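Local coordinates for capsid protein (Infectious hypodermal and hematopoietic necrosis virus, PDB 3N7X) that assembles, as sixty copies of a beta-barrel subunit, into the icosahedral capsid of a shrimp densovirus and binds calcium ions, at residues 107-112 with 302-307; 121-126 with 147-152; 59-64 with 70-75; 77-82 with 291-296; 192-197 with 265-270. All coordinates share one frame; numbering follows the deposited sequence.

Contact 1 of 5, residues 107-112 with 302-307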
# COMPACT_ATOMS: atom_id res chain seq x y z
N LYS A 107 -94.85 25.80 18.52
CA LYS A 107 -96.10 25.11 18.68
C LYS A 107 -96.47 24.22 17.51
O LYS A 107 -96.83 23.06 17.69
CB LYS A 107 -97.22 26.12 18.90
CG LYS A 107 -98.61 25.50 19.00
CD LYS A 107 -99.71 26.56 18.96
CE LYS A 107 -99.69 27.34 17.65
NZ LYS A 107 -100.78 28.37 17.56
N THR A 108 -96.35 24.76 16.31
CA THR A 108 -96.73 24.02 15.12
C THR A 108 -95.70 23.11 14.48
O THR A 108 -96.03 22.01 14.06
CB THR A 108 -97.22 24.99 14.04
OG1 THR A 108 -98.30 25.78 14.57
CG2 THR A 108 -97.70 24.23 12.82
N TYR A 109 -94.45 23.55 14.42
CA TYR A 109 -93.45 22.73 13.75
C TYR A 109 -92.47 21.95 14.60
O TYR A 109 -91.75 21.10 14.08
CB TYR A 109 -92.72 23.61 12.74
CG TYR A 109 -93.68 24.16 11.70
CD1 TYR A 109 -94.19 23.33 10.70
CD2 TYR A 109 -94.15 25.47 11.78
CE1 TYR A 109 -95.15 23.79 9.80
CE2 TYR A 109 -95.12 25.95 10.88
CZ TYR A 109 -95.61 25.10 9.90
OH TYR A 109 -96.57 25.53 9.02
N GLY A 110 -92.44 22.20 15.90
CA GLY A 110 -91.56 21.43 16.76
C GLY A 110 -90.28 22.08 17.26
O GLY A 110 -89.75 23.02 16.66
N TRP A 111 -89.78 21.55 18.37
CA TRP A 111 -88.58 22.07 18.99
C TRP A 111 -87.84 21.00 19.81
O TRP A 111 -88.38 19.92 20.07
CB TRP A 111 -88.95 23.24 19.90
CG TRP A 111 -90.10 22.92 20.81
CD1 TRP A 111 -91.42 23.21 20.60
CD2 TRP A 111 -90.05 22.21 22.06
NE1 TRP A 111 -92.19 22.73 21.63
CE2 TRP A 111 -91.38 22.11 22.54
CE3 TRP A 111 -89.02 21.65 22.82
CZ2 TRP A 111 -91.70 21.48 23.75
CZ3 TRP A 111 -89.33 21.01 24.02
CH2 TRP A 111 -90.66 20.93 24.48
N LYS A 112 -86.61 21.34 20.20
CA LYS A 112 -85.76 20.47 21.01
C LYS A 112 -85.03 21.36 21.99
O LYS A 112 -84.79 22.53 21.70
CB LYS A 112 -84.66 19.80 20.19
CG LYS A 112 -85.07 18.80 19.17
CD LYS A 112 -83.83 18.29 18.46
CE LYS A 112 -84.21 17.27 17.41
NZ LYS A 112 -83.01 16.76 16.69
N CYS A 302 -97.10 27.75 0.60
CA CYS A 302 -98.05 28.66 1.20
C CYS A 302 -99.13 28.06 2.09
O CYS A 302 -100.16 28.69 2.31
CB CYS A 302 -98.70 29.49 0.10
SG CYS A 302 -97.50 30.48 -0.80
N VAL A 303 -98.90 26.86 2.61
CA VAL A 303 -99.88 26.25 3.50
C VAL A 303 -99.16 25.62 4.68
O VAL A 303 -98.00 25.25 4.58
CB VAL A 303 -100.71 25.14 2.79
CG1 VAL A 303 -101.30 25.68 1.50
CG2 VAL A 303 -99.85 23.91 2.52
N ALA A 304 -99.85 25.51 5.81
CA ALA A 304 -99.25 24.86 6.96
C ALA A 304 -99.34 23.37 6.60
O ALA A 304 -100.36 22.91 6.08
CB ALA A 304 -100.07 25.14 8.21
N SER A 305 -98.27 22.63 6.83
CA SER A 305 -98.31 21.21 6.49
C SER A 305 -99.04 20.42 7.58
O SER A 305 -99.59 21.01 8.51
CB SER A 305 -96.89 20.69 6.31
OG SER A 305 -96.07 21.12 7.39
N LEU A 306 -99.06 19.10 7.46
CA LEU A 306 -99.72 18.25 8.44
C LEU A 306 -98.83 17.08 8.82
O LEU A 306 -99.05 16.41 9.83
CB LEU A 306 -101.03 17.70 7.89
CG LEU A 306 -102.13 18.73 7.64
CD1 LEU A 306 -103.28 18.06 6.92
CD2 LEU A 306 -102.59 19.33 8.97
N GLY A 307 -97.82 16.84 7.99
CA GLY A 307 -96.90 15.74 8.21
C GLY A 307 -96.29 15.67 9.59
O GLY A 307 -96.07 14.57 10.11
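Tyr109, the last residue of helix 97-109, lies across from Ser305 with their CA atoms 8.9 Å apart, a gap too wide for backbone pairing that the tyrosine side chain has to span. Its CG stands anti to the carbonyl carbon (chi1 -60°), and from there the phenol runs out to the loop. The hydroxyl does most of the touching: Tyr109 OH comes to 3.4 Å from Ala304 CA and also meets the methyl group of that alanine. Farther back on the ring, Ser305 OG lies at the edge, in the ring plane, 3.7 Å from Tyr109 CE1. The methyl CG2 of Thr108 covers one face of the ring over its centre. The phenol oxygen thus ends among carbon atoms of the loop, and its polar partner is Gln97 NE2 of a neighbouring subunit, to which it is hydrogen-bonded; the intersubunit bond and the intrachain packing share one group. Directly after the tyrosine the helix breaks at Gly110, whose positive phi turns the chain into strand 111-131. That strand pairs antiparallel with strand 281-296, and the loop carrying Ala304 and Ser305 follows the latter, past Pro298 and Pro299, which also touch Tyr109.

Contact 2 of 5, residues 121-126 with 147-152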
# COMPACT_ATOMS: atom_id res chain seq x y z
N HIS A 121 -74.00 31.99 42.40
CA HIS A 121 -72.74 32.52 42.89
C HIS A 121 -72.97 33.78 43.72
O HIS A 121 -74.10 34.19 43.96
CB HIS A 121 -71.81 32.85 41.72
CG HIS A 121 -72.34 33.91 40.79
ND1 HIS A 121 -73.16 33.63 39.72
CD2 HIS A 121 -72.16 35.26 40.79
CE1 HIS A 121 -73.46 34.76 39.09
NE2 HIS A 121 -72.87 35.76 39.72
N SER A 122 -71.86 34.38 44.16
CA SER A 122 -71.90 35.61 44.93
C SER A 122 -72.79 35.58 46.16
O SER A 122 -73.52 36.53 46.43
CB SER A 122 -72.34 36.75 44.01
OG SER A 122 -71.46 36.88 42.92
N MET A 123 -72.73 34.49 46.92
CA MET A 123 -73.55 34.39 48.11
C MET A 123 -73.27 35.48 49.14
O MET A 123 -72.11 35.85 49.37
CB MET A 123 -73.35 33.04 48.79
CG MET A 123 -74.09 32.94 50.10
SD MET A 123 -73.77 31.39 50.94
CE MET A 123 -74.60 30.24 49.82
N VAL A 124 -74.33 35.98 49.76
CA VAL A 124 -74.22 37.00 50.80
C VAL A 124 -74.98 36.48 52.01
O VAL A 124 -76.21 36.48 52.03
CB VAL A 124 -74.85 38.33 50.35
CG1 VAL A 124 -74.78 39.34 51.49
CG2 VAL A 124 -74.11 38.87 49.14
N PRO A 125 -74.26 36.01 53.04
CA PRO A 125 -74.86 35.48 54.27
C PRO A 125 -75.60 36.55 55.08
O PRO A 125 -75.14 37.68 55.21
CB PRO A 125 -73.66 34.91 55.03
CG PRO A 125 -72.70 34.55 53.93
CD PRO A 125 -72.81 35.74 53.01
N LEU A 126 -76.75 36.16 55.64
CA LEU A 126 -77.57 37.08 56.42
C LEU A 126 -77.95 36.51 57.78
O LEU A 126 -77.96 35.30 57.97
CB LEU A 126 -78.86 37.38 55.65
CG LEU A 126 -78.69 37.97 54.25
CD1 LEU A 126 -80.00 37.88 53.51
CD2 LEU A 126 -78.22 39.42 54.35
N PRO A 147 -71.38 30.98 57.87
CA PRO A 147 -72.67 30.37 57.50
C PRO A 147 -72.66 29.83 56.07
O PRO A 147 -72.00 30.38 55.20
CB PRO A 147 -73.66 31.53 57.65
CG PRO A 147 -73.00 32.42 58.67
CD PRO A 147 -71.56 32.39 58.23
N TYR A 148 -73.38 28.74 55.83
CA TYR A 148 -73.41 28.16 54.50
C TYR A 148 -74.74 27.51 54.15
O TYR A 148 -75.54 27.18 55.03
CB TYR A 148 -72.27 27.15 54.33
CG TYR A 148 -72.32 25.98 55.28
CD1 TYR A 148 -73.03 24.82 54.97
CD2 TYR A 148 -71.65 26.02 56.50
CE1 TYR A 148 -73.07 23.73 55.85
CE2 TYR A 148 -71.68 24.95 57.39
CZ TYR A 148 -72.39 23.81 57.06
OH TYR A 148 -72.42 22.76 57.94
N LEU A 149 -74.95 27.31 52.85
CA LEU A 149 -76.16 26.71 52.32
C LEU A 149 -75.92 25.22 52.07
O LEU A 149 -74.81 24.82 51.69
CB LEU A 149 -76.53 27.39 51.01
CG LEU A 149 -77.80 26.96 50.26
CD1 LEU A 149 -79.03 27.42 51.04
CD2 LEU A 149 -77.80 27.58 48.87
N GLU A 150 -76.94 24.40 52.29
CA GLU A 150 -76.84 22.96 52.05
C GLU A 150 -77.62 22.62 50.78
O GLU A 150 -78.74 23.10 50.59
CB GLU A 150 -77.40 22.16 53.23
CG GLU A 150 -76.76 22.50 54.57
CD GLU A 150 -77.27 21.63 55.72
OE1 GLU A 150 -78.47 21.26 55.72
OE2 GLU A 150 -76.48 21.33 56.64
N ILE A 151 -77.02 21.82 49.91
CA ILE A 151 -77.65 21.42 48.65
C ILE A 151 -77.73 19.90 48.59
O ILE A 151 -76.71 19.21 48.75
CB ILE A 151 -76.85 21.97 47.46
CG1 ILE A 151 -76.77 23.49 47.56
CG2 ILE A 151 -77.50 21.55 46.14
CD1 ILE A 151 -75.86 24.14 46.56
N PHE A 152 -78.93 19.38 48.33
CA PHE A 152 -79.16 17.94 48.28
C PHE A 152 -79.74 17.44 46.96
O PHE A 152 -80.34 18.20 46.19
CB PHE A 152 -80.15 17.54 49.39
CG PHE A 152 -79.74 17.96 50.77
CD1 PHE A 152 -78.86 17.18 51.52
CD2 PHE A 152 -80.25 19.12 51.34
CE1 PHE A 152 -78.51 17.54 52.82
CE2 PHE A 152 -79.90 19.50 52.64
CZ PHE A 152 -79.03 18.71 53.38
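Met123 of strand 111-131 reaches Leu149 of strand 149-153, and this is the tight part of the contact: Met123 CE lies 3.6 Å from Leu149 CB. The methionine leaves its backbone with CG anti to N (chi1 175°), continues extended to the sulfur and bends only at the last torsion (chi3 -68°), which places the terminal methyl closest to the root of the leucine, at CB. The methionine meets the leucine at a slant. Farther along, Pro125 and Pro147 form the looser part, although their CA atoms, 6.4 Å apart, make the nearest backbone approach. The CB of each proline is directed at the other segment, yet Pro125 CB and Pro147 CB stop at 4.3 Å. This side is not open to solvent: all four residues are buried, and Thr142 touches both prolines. Met203 packs on Met123 from strand 199-203, while Met268 packs on Leu149 from strand 264-268. The contact thereby joins strands of the two sheets of the capsid barrel through side chains alone. It rests on apolar carbons only, which implies that cohesion here comes from dispersion and the exclusion of water.

Contact 3 of 5, residues 59-64 with 70-75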
# COMPACT_ATOMS: atom_id res chain seq x y z
N ASP A 59 -83.45 30.42 53.79
CA ASP A 59 -83.30 30.36 55.24
C ASP A 59 -83.26 28.87 55.55
O ASP A 59 -83.14 28.05 54.63
CB ASP A 59 -84.45 31.05 55.97
CG ASP A 59 -85.80 30.45 55.67
OD1 ASP A 59 -85.87 29.29 55.21
OD2 ASP A 59 -86.81 31.15 55.90
N ALA A 60 -83.37 28.50 56.82
CA ALA A 60 -83.30 27.09 57.19
C ALA A 60 -84.56 26.28 56.84
O ALA A 60 -84.71 25.15 57.30
CB ALA A 60 -82.99 26.96 58.67
N ALA A 61 -85.44 26.85 56.02
CA ALA A 61 -86.67 26.16 55.59
C ALA A 61 -87.56 25.76 56.76
O ALA A 61 -88.33 24.80 56.69
CB ALA A 61 -86.31 24.93 54.77
N ASN A 62 -87.46 26.52 57.84
CA ASN A 62 -88.22 26.24 59.05
C ASN A 62 -89.38 27.21 59.27
O ASN A 62 -89.50 28.24 58.60
CB ASN A 62 -87.29 26.31 60.25
CG ASN A 62 -86.67 27.69 60.41
OD1 ASN A 62 -86.01 28.18 59.49
ND2 ASN A 62 -86.90 28.31 61.56
N ASP A 63 -90.21 26.85 60.24
CA ASP A 63 -91.37 27.63 60.66
C ASP A 63 -91.33 27.42 62.17
O ASP A 63 -91.96 26.50 62.70
CB ASP A 63 -92.65 27.03 60.09
CG ASP A 63 -93.85 27.94 60.29
OD1 ASP A 63 -93.92 28.63 61.33
OD2 ASP A 63 -94.74 27.95 59.40
N GLY A 64 -90.56 28.25 62.87
CA GLY A 64 -90.42 28.08 64.30
C GLY A 64 -89.16 27.26 64.53
O GLY A 64 -88.13 27.52 63.91
N ASN A 70 -89.15 20.32 55.25
CA ASN A 70 -89.10 20.96 53.95
C ASN A 70 -87.73 21.38 53.46
O ASN A 70 -86.79 21.54 54.24
CB ASN A 70 -90.01 22.19 53.92
CG ASN A 70 -91.43 21.89 54.34
OD1 ASN A 70 -91.75 21.94 55.52
ND2 ASN A 70 -92.28 21.56 53.37
N LEU A 71 -87.64 21.58 52.15
CA LEU A 71 -86.42 22.02 51.49
C LEU A 71 -86.85 22.84 50.29
O LEU A 71 -87.93 22.61 49.74
CB LEU A 71 -85.58 20.83 51.02
CG LEU A 71 -84.91 19.95 52.08
CD1 LEU A 71 -84.26 18.74 51.41
CD2 LEU A 71 -83.88 20.76 52.84
N TYR A 72 -86.04 23.82 49.90
CA TYR A 72 -86.38 24.61 48.73
C TYR A 72 -86.03 23.75 47.54
O TYR A 72 -85.03 23.03 47.57
CB TYR A 72 -85.57 25.90 48.67
CG TYR A 72 -85.88 26.89 49.75
CD1 TYR A 72 -85.24 26.84 50.98
CD2 TYR A 72 -86.82 27.90 49.54
CE1 TYR A 72 -85.51 27.77 51.98
CE2 TYR A 72 -87.11 28.84 50.53
CZ TYR A 72 -86.45 28.77 51.74
OH TYR A 72 -86.74 29.69 52.72
N CYS A 73 -86.84 23.81 46.50
CA CYS A 73 -86.58 23.03 45.31
C CYS A 73 -86.34 23.94 44.11
O CYS A 73 -87.01 24.95 43.95
CB CYS A 73 -87.76 22.09 45.02
SG CYS A 73 -87.64 21.20 43.45
N LEU A 74 -85.37 23.58 43.27
CA LEU A 74 -85.09 24.34 42.06
C LEU A 74 -85.22 23.37 40.90
O LEU A 74 -84.30 22.61 40.60
CB LEU A 74 -83.68 24.93 42.10
CG LEU A 74 -83.26 25.66 40.80
CD1 LEU A 74 -84.32 26.67 40.39
CD2 LEU A 74 -81.93 26.35 41.02
N PRO A 75 -86.39 23.37 40.23
CA PRO A 75 -86.66 22.49 39.10
C PRO A 75 -86.04 22.98 37.78
O PRO A 75 -86.73 23.57 36.95
CB PRO A 75 -88.18 22.47 39.06
CG PRO A 75 -88.52 23.88 39.42
CD PRO A 75 -87.57 24.19 40.56
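An Asx turn opens the loop between strands 45-59 and 70-74, and the contact ties that turn to the second of these strands, a member of one of the barrel's antiparallel sheets. Asp59 supplies the turn: its OD1 accepts from Ala61 N, two residues on, at 2.6 Å. The same oxygen receives Tyr72 OH, the donor, at 2.7 Å, so one carboxylate atom is gripped from both segments. The two donors come from opposite faces of the carboxylate plane, the amide 39° out of it and the hydroxyl 65° out of it. Seen from the tyrosine, Asp59 OD1 lies at the ring edge, in plane, while the carboxylate itself is turned well out of the plane of the ring.

With CG between the backbone N and the carbonyl carbon (chi1 60°), the carboxylate folds back toward the start of the turn, where both donors meet it. Two donors on one oxygen would probably favour the charged form of the acid. A magnesium ion about 5 Å from the nearest atom of the Asp59 side chain could act in the same sense.

Around the turn, Ala61 adopts left-handed backbone angles and directs its methyl at the strand, with Leu180 of strand 179-182 also against it. Phe58 meets the Tyr72 ring edge-to-face. Ala61 CB packs obliquely on the tyrosine ring, 4.1 Å from Tyr72 CE1, and comes nearer still to the strand backbone, resting 3.5 Å from Asn70 O.

Contact 4 of 5, residues 77-82 with 291-296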
# COMPACT_ATOMS: atom_id res chain seq x y z
N HIS A 77 -85.36 21.44 35.26
CA HIS A 77 -85.94 20.79 34.09
C HIS A 77 -87.21 21.46 33.57
O HIS A 77 -87.73 21.08 32.52
CB HIS A 77 -86.24 19.32 34.41
CG HIS A 77 -87.06 19.14 35.65
ND1 HIS A 77 -88.17 18.31 35.69
CD2 HIS A 77 -86.95 19.67 36.89
CE1 HIS A 77 -88.70 18.34 36.90
NE2 HIS A 77 -87.98 19.16 37.64
N TRP A 78 -87.71 22.46 34.30
CA TRP A 78 -88.91 23.18 33.89
C TRP A 78 -88.57 24.24 32.86
O TRP A 78 -87.98 25.27 33.18
CB TRP A 78 -89.58 23.85 35.09
CG TRP A 78 -90.25 22.91 36.05
CD1 TRP A 78 -90.14 21.55 36.08
CD2 TRP A 78 -91.10 23.27 37.15
NE1 TRP A 78 -90.87 21.04 37.13
CE2 TRP A 78 -91.47 22.07 37.80
CE3 TRP A 78 -91.59 24.49 37.64
CZ2 TRP A 78 -92.31 22.06 38.92
CZ3 TRP A 78 -92.42 24.48 38.76
CH2 TRP A 78 -92.77 23.26 39.38
N MET A 79 -88.95 23.99 31.61
CA MET A 79 -88.67 24.94 30.53
C MET A 79 -89.25 26.32 30.84
O MET A 79 -88.71 27.34 30.42
CB MET A 79 -89.26 24.43 29.22
CG MET A 79 -88.57 23.19 28.69
SD MET A 79 -89.33 22.57 27.17
CE MET A 79 -88.93 23.90 26.02
N ASN A 80 -90.35 26.33 31.59
CA ASN A 80 -91.02 27.57 31.95
C ASN A 80 -90.10 28.57 32.63
O ASN A 80 -90.27 29.78 32.46
CB ASN A 80 -92.21 27.27 32.87
CG ASN A 80 -93.07 26.14 32.35
OD1 ASN A 80 -92.62 24.99 32.27
ND2 ASN A 80 -94.31 26.45 31.99
N LEU A 81 -89.13 28.08 33.39
CA LEU A 81 -88.22 28.97 34.09
C LEU A 81 -87.29 29.72 33.16
O LEU A 81 -86.71 30.73 33.55
CB LEU A 81 -87.38 28.18 35.11
CG LEU A 81 -88.13 27.51 36.26
CD1 LEU A 81 -87.13 26.82 37.17
CD2 LEU A 81 -88.93 28.54 37.05
N TYR A 82 -87.15 29.25 31.93
CA TYR A 82 -86.26 29.89 30.97
C TYR A 82 -86.97 30.72 29.91
O TYR A 82 -86.46 31.74 29.47
CB TYR A 82 -85.40 28.84 30.27
CG TYR A 82 -84.67 27.90 31.20
CD1 TYR A 82 -83.35 28.16 31.61
CD2 TYR A 82 -85.28 26.73 31.66
CE1 TYR A 82 -82.68 27.27 32.45
CE2 TYR A 82 -84.62 25.84 32.49
CZ TYR A 82 -83.32 26.11 32.89
OH TYR A 82 -82.67 25.22 33.70
N LEU A 291 -80.63 28.47 28.38
CA LEU A 291 -81.24 27.33 27.72
C LEU A 291 -81.04 27.47 26.22
O LEU A 291 -81.23 28.55 25.66
CB LEU A 291 -82.73 27.24 28.05
CG LEU A 291 -83.46 26.08 27.36
CD1 LEU A 291 -84.62 25.61 28.22
CD2 LEU A 291 -83.95 26.52 25.98
N HIS A 292 -80.62 26.38 25.59
CA HIS A 292 -80.40 26.36 24.15
C HIS A 292 -81.55 25.62 23.49
O HIS A 292 -81.73 24.42 23.67
CB HIS A 292 -79.07 25.66 23.81
CG HIS A 292 -77.87 26.38 24.36
ND1 HIS A 292 -77.60 27.70 24.08
CD2 HIS A 292 -76.87 25.95 25.17
CE1 HIS A 292 -76.49 28.06 24.70
NE2 HIS A 292 -76.03 27.02 25.37
N LEU A 293 -82.34 26.37 22.73
CA LEU A 293 -83.50 25.83 22.05
C LEU A 293 -83.27 25.74 20.55
O LEU A 293 -82.60 26.58 19.96
CB LEU A 293 -84.71 26.71 22.32
CG LEU A 293 -86.06 26.19 21.83
CD1 LEU A 293 -86.53 25.07 22.74
CD2 LEU A 293 -87.07 27.31 21.82
N GLU A 294 -83.83 24.70 19.94
CA GLU A 294 -83.72 24.54 18.50
C GLU A 294 -85.15 24.40 18.01
O GLU A 294 -85.92 23.57 18.51
CB GLU A 294 -82.91 23.30 18.11
CG GLU A 294 -82.87 23.06 16.61
CD GLU A 294 -81.93 21.93 16.18
OE1 GLU A 294 -81.59 21.07 17.02
OE2 GLU A 294 -81.53 21.91 14.99
N VAL A 295 -85.52 25.24 17.06
CA VAL A 295 -86.87 25.22 16.53
C VAL A 295 -86.85 24.89 15.05
O VAL A 295 -86.03 25.39 14.28
CB VAL A 295 -87.57 26.58 16.72
CG1 VAL A 295 -88.98 26.51 16.17
CG2 VAL A 295 -87.59 26.94 18.19
N ARG A 296 -87.79 24.04 14.69
CA ARG A 296 -87.95 23.56 13.34
C ARG A 296 -88.66 24.63 12.48
O ARG A 296 -89.58 25.30 12.94
CB ARG A 296 -88.76 22.27 13.44
CG ARG A 296 -88.89 21.48 12.21
CD ARG A 296 -87.61 20.83 11.74
NE ARG A 296 -87.94 20.25 10.46
CZ ARG A 296 -88.50 19.05 10.31
NH1 ARG A 296 -88.75 18.30 11.36
NH2 ARG A 296 -88.89 18.66 9.10
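Leu291 and Tyr82 bury the most surface here, with Met79 adding a second, lighter touch farther along the strand. Leu291 lies on strand 281-296 and Tyr82 on the short helix 80-83; their CA atoms are 6.5 Å apart, close enough for the leucine to meet the tyrosine near its root. Leu291 CG stands anti to the backbone N (chi1 179°), and the side chain crosses that of Tyr82 at about a right angle. Two of its carbons share the work on the near end of the ring: Leu291 CB lies 3.7 Å from Tyr82 CD1, and Leu291 CD1 lies 3.7 Å from Tyr82 CD2. The leucine therefore spans both CD1 and CD2, the ring carbons next to CG, and the hydroxyl at the far end is hydrogen-bonded to Leu76 O. Within the first segment Met79 CA sits in the plane of the tyrosine ring, at its edge, and the backbone bond from Tyr82 N to Met79 O ties the two residues together. Met79 sends its terminal methyl away from the tyrosine ring, toward Leu293, where Met79 CE approaches Leu293 CD1 at 4.2 Å. Trp111 and Val113 of strand 111-131 also touch the methionine, while Phe50 of strand 45-59 touches both leucines. The chemistry implies a hydrophobic seat for the helix on the barrel sheet, in which the phenol shows its carbon end to the leucine and bonds its oxygen to the chain just before the helix.

Contact 5 of 5, residues 192-197 with 265-270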
# COMPACT_ATOMS: atom_id res chain seq x y z
N ASP A 192 -82.76 15.10 59.79
CA ASP A 192 -83.20 14.08 58.84
C ASP A 192 -82.60 14.21 57.44
O ASP A 192 -82.12 13.22 56.87
CB ASP A 192 -84.72 14.07 58.74
CG ASP A 192 -85.26 12.74 58.24
OD1 ASP A 192 -84.97 11.70 58.90
OD2 ASP A 192 -85.95 12.71 57.20
N PRO A 193 -82.61 15.42 56.86
CA PRO A 193 -82.05 15.59 55.52
C PRO A 193 -80.60 15.12 55.36
O PRO A 193 -80.27 14.44 54.38
CB PRO A 193 -82.21 17.08 55.27
CG PRO A 193 -83.46 17.41 56.04
CD PRO A 193 -83.22 16.67 57.33
N ILE A 194 -79.73 15.48 56.30
CA ILE A 194 -78.32 15.07 56.20
C ILE A 194 -78.12 13.59 56.51
O ILE A 194 -77.08 13.02 56.17
CB ILE A 194 -77.40 15.90 57.12
CG1 ILE A 194 -77.68 15.59 58.59
CG2 ILE A 194 -77.57 17.38 56.82
CD1 ILE A 194 -76.78 16.34 59.55
N GLN A 195 -79.10 12.97 57.14
CA GLN A 195 -78.99 11.55 57.44
C GLN A 195 -79.52 10.74 56.26
O GLN A 195 -79.10 9.60 56.04
CB GLN A 195 -79.81 11.18 58.69
CG GLN A 195 -80.06 9.67 58.84
CD GLN A 195 -80.85 9.29 60.10
OE1 GLN A 195 -80.35 9.39 61.22
NE2 GLN A 195 -82.09 8.85 59.90
N GLN A 196 -80.42 11.34 55.48
CA GLN A 196 -81.07 10.63 54.38
C GLN A 196 -80.65 10.85 52.93
O GLN A 196 -80.46 9.88 52.18
CB GLN A 196 -82.58 10.86 54.49
CG GLN A 196 -83.17 10.39 55.81
CD GLN A 196 -83.13 8.88 55.96
OE1 GLN A 196 -82.68 8.35 56.98
NE2 GLN A 196 -83.62 8.18 54.94
N PHE A 197 -80.51 12.10 52.50
CA PHE A 197 -80.14 12.37 51.11
C PHE A 197 -78.75 11.87 50.73
O PHE A 197 -77.75 12.17 51.39
CB PHE A 197 -80.30 13.86 50.83
CG PHE A 197 -81.73 14.29 50.70
CD1 PHE A 197 -82.33 14.39 49.45
CD2 PHE A 197 -82.51 14.52 51.83
CE1 PHE A 197 -83.69 14.71 49.32
CE2 PHE A 197 -83.86 14.85 51.72
CZ PHE A 197 -84.45 14.94 50.46
N PHE A 265 -82.29 20.37 45.97
CA PHE A 265 -83.06 20.80 47.13
C PHE A 265 -82.09 21.54 48.03
O PHE A 265 -80.92 21.15 48.13
CB PHE A 265 -83.65 19.58 47.83
CG PHE A 265 -84.66 18.85 47.00
CD1 PHE A 265 -85.97 19.30 46.91
CD2 PHE A 265 -84.29 17.72 46.27
CE1 PHE A 265 -86.90 18.65 46.10
CE2 PHE A 265 -85.21 17.06 45.46
CZ PHE A 265 -86.52 17.53 45.37
N MET A 266 -82.55 22.60 48.69
CA MET A 266 -81.66 23.38 49.54
C MET A 266 -82.29 23.91 50.82
O MET A 266 -83.50 23.83 51.01
CB MET A 266 -81.14 24.60 48.77
CG MET A 266 -80.55 24.28 47.42
SD MET A 266 -81.02 25.55 46.23
CE MET A 266 -82.76 25.14 46.05
N ARG A 267 -81.42 24.45 51.67
CA ARG A 267 -81.80 25.07 52.93
C ARG A 267 -80.53 25.61 53.56
O ARG A 267 -79.48 24.98 53.48
CB ARG A 267 -82.45 24.06 53.89
CG ARG A 267 -81.47 23.16 54.63
CD ARG A 267 -82.19 22.34 55.69
NE ARG A 267 -81.27 21.46 56.41
CZ ARG A 267 -81.63 20.65 57.40
NH1 ARG A 267 -82.89 20.60 57.80
NH2 ARG A 267 -80.72 19.90 58.00
N MET A 268 -80.62 26.79 54.15
CA MET A 268 -79.46 27.36 54.82
C MET A 268 -79.22 26.36 55.95
O MET A 268 -80.18 25.86 56.55
CB MET A 268 -79.79 28.74 55.37
CG MET A 268 -78.61 29.49 55.97
SD MET A 268 -77.40 30.21 54.81
CE MET A 268 -77.98 29.61 53.29
N SER A 269 -77.97 26.03 56.23
CA SER A 269 -77.68 25.06 57.28
C SER A 269 -78.23 25.56 58.63
O SER A 269 -77.86 26.63 59.11
CB SER A 269 -76.17 24.83 57.38
OG SER A 269 -75.89 23.66 58.12
N PRO A 270 -79.13 24.78 59.24
CA PRO A 270 -79.75 25.13 60.53
C PRO A 270 -78.78 25.01 61.71
O PRO A 270 -78.48 23.91 62.16
CB PRO A 270 -80.91 24.16 60.62
CG PRO A 270 -80.35 22.93 59.97
CD PRO A 270 -79.65 23.49 58.75
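Arg267 reaches from strand 264-268 to Pro193 on helix 192-196, the two side chains crossing at about a right angle, and its guanidinium lies flat between two prolines. Pro193 CG stands 3.6 Å above one face, offset toward the rim, with Arg267 NH1 as its nearest atom at 3.7 Å. Pro270 CG covers the opposite face over its centre, also 3.6 Å above the plane. The arginine gets there by setting CG between the backbone N and the carbonyl carbon (chi1 80°) and then running fully extended to NE. Ile194 CG2 adds an oblique touch, 4.2 Å from Arg267 NH2.

The prolines take the faces while the polar partners take the nitrogens: NE forms a salt bridge with Glu150 of the neighbouring strand 149-153, and NH2 is hydrogen-bonded to Tyr190 O of the same chain and to Tyr55 OH of a neighbouring subunit. In the capsid barrel the contact thus lays helix 192-196 against one of the antiparallel sheets, beside a subunit interface. Glu191, a calcium ligand, immediately precedes the helix, and its side chain is about 4 Å from that of Ile194.

At the helix end two phenylalanines meet more loosely. Phe197 CE1 and Phe265 CD2 approach obliquely to 4.3 Å, and both rings leave their backbones with CG beside N (chi1 -74° for Phe197). Pro193 O lies in the plane of the Phe197 ring, at its edge, while Leu71 of strand 70-74 touches both phenylalanines.

Contacts 2, 3 and 5 cluster on one side of the chain's centre around the sheet that holds strands 149-153, 264-268 and 70-74, the middle one bonding to both others. Contacts 1 and 4 share the other sheet, through the paired strands 111-131 and 281-296. Contact 2 bridges the two sheets, since its first segment also lies on strand 111-131. The centre of contact 4 lies about 11 Å from that of the chain; it is apolar, as is contact 2. The centre of contact 1, about 27 Å from the chain's centre, includes an exposed alanine, and its hydroxyl bonds to another subunit. Contact 3 has a hydrogen bond across its segments, while contact 5 brings a charged group against prolines and bonds it elsewhere.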